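Multicopper oxidase (Pseudomonas thermotolerans, PDB 6VOW) probably oxidises phenolic substrates in the manner of a laccase, using a mononuclear copper and a copper cluster at which dioxygen is reduced to water. Local coordinates at residues G131-Y135 against R222-L226. Numbering follows the deposited sequence.
Sequences GNFWY and RLFNL
F224 turns the edge of its ring to the carbonyl of F133, CE2 to F133 O 3.2 Å, and CE2 also touches N132 CB at 3.6 Å. This is a sheet-on-sheet contact between two cupredoxin-like β-sandwich domains of a multicopper oxidase: 131-135 belongs to a sheet of the first domain, 222-225 to one of the second. Both segments are extended, and their axes run roughly parallel (crossing −28°) at 8.0 Å, too far apart for backbone pairing. N132 faces R222, CA atoms 7.0 Å apart. N132 and W134 point their CA-to-CB bonds toward the other strand, as do R222 and F224, while F133 and L223 point away. At phi/psi 126/−157 a CB on G131 would collide with the preceding carbonyl, so glycine is needed. F224 (chi1 m), a large apolar ring, bridges the gap and packs on P152 and V154; its weakly positive edge C-H groups suit the carbonyl. W134 (chi1 p, chi2 −56°) carries its indole past the strand end: CE3 meets L226 CD2 at 3.5 Å, an apolar contact suited to leucine (m,t), and N225 O lies over one ring face, 4.3 Å from CZ2. The same indole meets the rings of H96, H136 and H440, about 4 Å from the Cu-O-Cu linkage, so the interdomain packing reaches the copper cluster. N132's amide both donates and accepts: ND2 is hydrogen-bonded to D269 OD1, while the extended R222 (m,t,t), salt-bridged to E166 through NH2, donates from NH1 to N132 OD1 at 3.0 Å, N-H...O angle 154°.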
loop_
_atom_site.group_PDB
_atom_site.type_symbol
_atom_site.label_atom_id
_atom_site.label_comp_id
_atom_site.label_asym_id
_atom_site.label_seq_id
_atom_site.Cartn_x
_atom_site.Cartn_y
_atom_site.Cartn_z
ATOM N N GLY A 131 6.654 -8.478 6.439
ATOM C CA GLY A 131 5.348 -7.967 6.442
ATOM C C GLY A 131 4.764 -7.796 5.086
ATOM O O GLY A 131 5.147 -8.473 4.132
ATOM N N ASN A 132 3.779 -6.915 5.036
ATOM C CA ASN A 132 2.841 -6.760 3.903
ATOM C C ASN A 132 3.240 -5.599 3.098
ATOM O O ASN A 132 3.290 -4.490 3.659
ATOM C CB ASN A 132 1.431 -6.460 4.472
ATOM C CG ASN A 132 0.938 -7.614 5.300
ATOM O OD1 ASN A 132 1.032 -8.789 4.864
ATOM N ND2 ASN A 132 0.432 -7.326 6.487
ATOM N N PHE A 133 3.493 -5.822 1.816
ATOM C CA PHE A 133 3.886 -4.703 0.961
ATOM C C PHE A 133 3.004 -4.904 -0.219
ATOM O O PHE A 133 2.120 -5.825 -0.239
ATOM C CB PHE A 133 5.418 -4.753 0.659
ATOM C CG PHE A 133 6.202 -4.623 1.864
ATOM C CD1 PHE A 133 6.351 -3.432 2.453
ATOM C CD2 PHE A 133 6.597 -5.766 2.546
ATOM C CE1 PHE A 133 7.008 -3.317 3.662
ATOM C CE2 PHE A 133 7.198 -5.692 3.762
ATOM C CZ PHE A 133 7.441 -4.448 4.317
ATOM N N TRP A 134 3.214 -4.073 -1.208
ATOM C CA TRP A 134 2.530 -4.339 -2.511
ATOM C C TRP A 134 3.324 -3.735 -3.619
ATOM O O TRP A 134 4.321 -3.013 -3.396
ATOM C CB TRP A 134 1.055 -3.818 -2.538
ATOM C CG TRP A 134 0.836 -2.378 -2.318
ATOM C CD1 TRP A 134 1.225 -1.634 -1.273
ATOM C CD2 TRP A 134 0.163 -1.513 -3.210
ATOM N NE1 TRP A 134 0.823 -0.357 -1.459
ATOM C CE2 TRP A 134 0.130 -0.276 -2.635
ATOM C CE3 TRP A 134 -0.469 -1.707 -4.422
ATOM C CZ2 TRP A 134 -0.432 0.805 -3.263
ATOM C CZ3 TRP A 134 -1.080 -0.661 -5.023
ATOM C CH2 TRP A 134 -1.100 0.583 -4.427
ATOM N N TYR A 135 2.846 -3.970 -4.807
ATOM C CA TYR A 135 3.526 -3.523 -6.001
ATOM C C TYR A 135 2.530 -3.026 -7.034
ATOM O O TYR A 135 1.419 -3.563 -7.200
ATOM C CB TYR A 135 4.369 -4.700 -6.543
ATOM C CG TYR A 135 3.587 -5.903 -7.020
ATOM C CD1 TYR A 135 3.276 -6.025 -8.349
ATOM C CD2 TYR A 135 3.234 -6.940 -6.169
ATOM C CE1 TYR A 135 2.579 -7.100 -8.849
ATOM C CE2 TYR A 135 2.550 -8.056 -6.675
ATOM C CZ TYR A 135 2.232 -8.095 -8.041
ATOM O OH TYR A 135 1.540 -9.099 -8.629
ATOM N N ARG A 222 -4.155 -10.544 6.354
ATOM C CA ARG A 222 -3.248 -9.554 5.759
ATOM C C ARG A 222 -4.148 -8.702 4.881
ATOM O O ARG A 222 -4.723 -9.222 3.942
ATOM C CB ARG A 222 -2.192 -10.271 4.883
ATOM C CG ARG A 222 -1.317 -11.220 5.667
ATOM C CD ARG A 222 -0.418 -11.981 4.720
ATOM N NE ARG A 222 0.546 -12.899 5.388
ATOM C CZ ARG A 222 1.681 -12.535 5.972
ATOM N NH1 ARG A 222 2.020 -11.317 6.097
ATOM N NH2 ARG A 222 2.500 -13.455 6.508
ATOM N N LEU A 223 -4.272 -7.416 5.203
ATOM C CA LEU A 223 -5.265 -6.533 4.525
ATOM C C LEU A 223 -4.488 -5.545 3.744
ATOM O O LEU A 223 -3.677 -4.788 4.313
ATOM C CB LEU A 223 -6.084 -5.825 5.559
ATOM C CG LEU A 223 -7.148 -6.805 6.085
ATOM C CD1 LEU A 223 -7.513 -6.516 7.529
ATOM C CD2 LEU A 223 -8.371 -6.647 5.230
ATOM N N PHE A 224 -4.693 -5.587 2.442
ATOM C CA PHE A 224 -4.021 -4.705 1.506
ATOM C C PHE A 224 -5.046 -3.805 0.825
ATOM O O PHE A 224 -6.026 -4.276 0.230
ATOM C CB PHE A 224 -3.308 -5.488 0.395
ATOM C CG PHE A 224 -2.393 -6.571 0.862
ATOM C CD1 PHE A 224 -2.880 -7.797 1.207
ATOM C CD2 PHE A 224 -1.037 -6.367 0.903
ATOM C CE1 PHE A 224 -1.985 -8.808 1.562
ATOM C CE2 PHE A 224 -0.162 -7.333 1.339
ATOM C CZ PHE A 224 -0.642 -8.589 1.604
ATOM N N ASN A 225 -4.812 -2.515 0.895
ATOM C CA ASN A 225 -5.690 -1.607 0.164
ATOM C C ASN A 225 -4.997 -1.337 -1.165
ATOM O O ASN A 225 -4.009 -0.565 -1.243
ATOM C CB ASN A 225 -5.963 -0.328 0.970
ATOM C CG ASN A 225 -6.820 0.678 0.174
ATOM O OD1 ASN A 225 -6.906 0.612 -1.060
ATOM N ND2 ASN A 225 -7.458 1.608 0.892
ATOM N N LEU A 226 -5.479 -2.009 -2.208
ATOM C CA LEU A 226 -4.878 -1.873 -3.460
ATOM C C LEU A 226 -5.611 -0.872 -4.297
ATOM O O LEU A 226 -5.324 -0.785 -5.476
ATOM C CB LEU A 226 -4.714 -3.218 -4.185
ATOM C CG LEU A 226 -4.054 -4.289 -3.363
ATOM C CD1 LEU A 226 -3.848 -5.483 -4.269
ATOM C CD2 LEU A 226 -2.695 -3.853 -2.824
#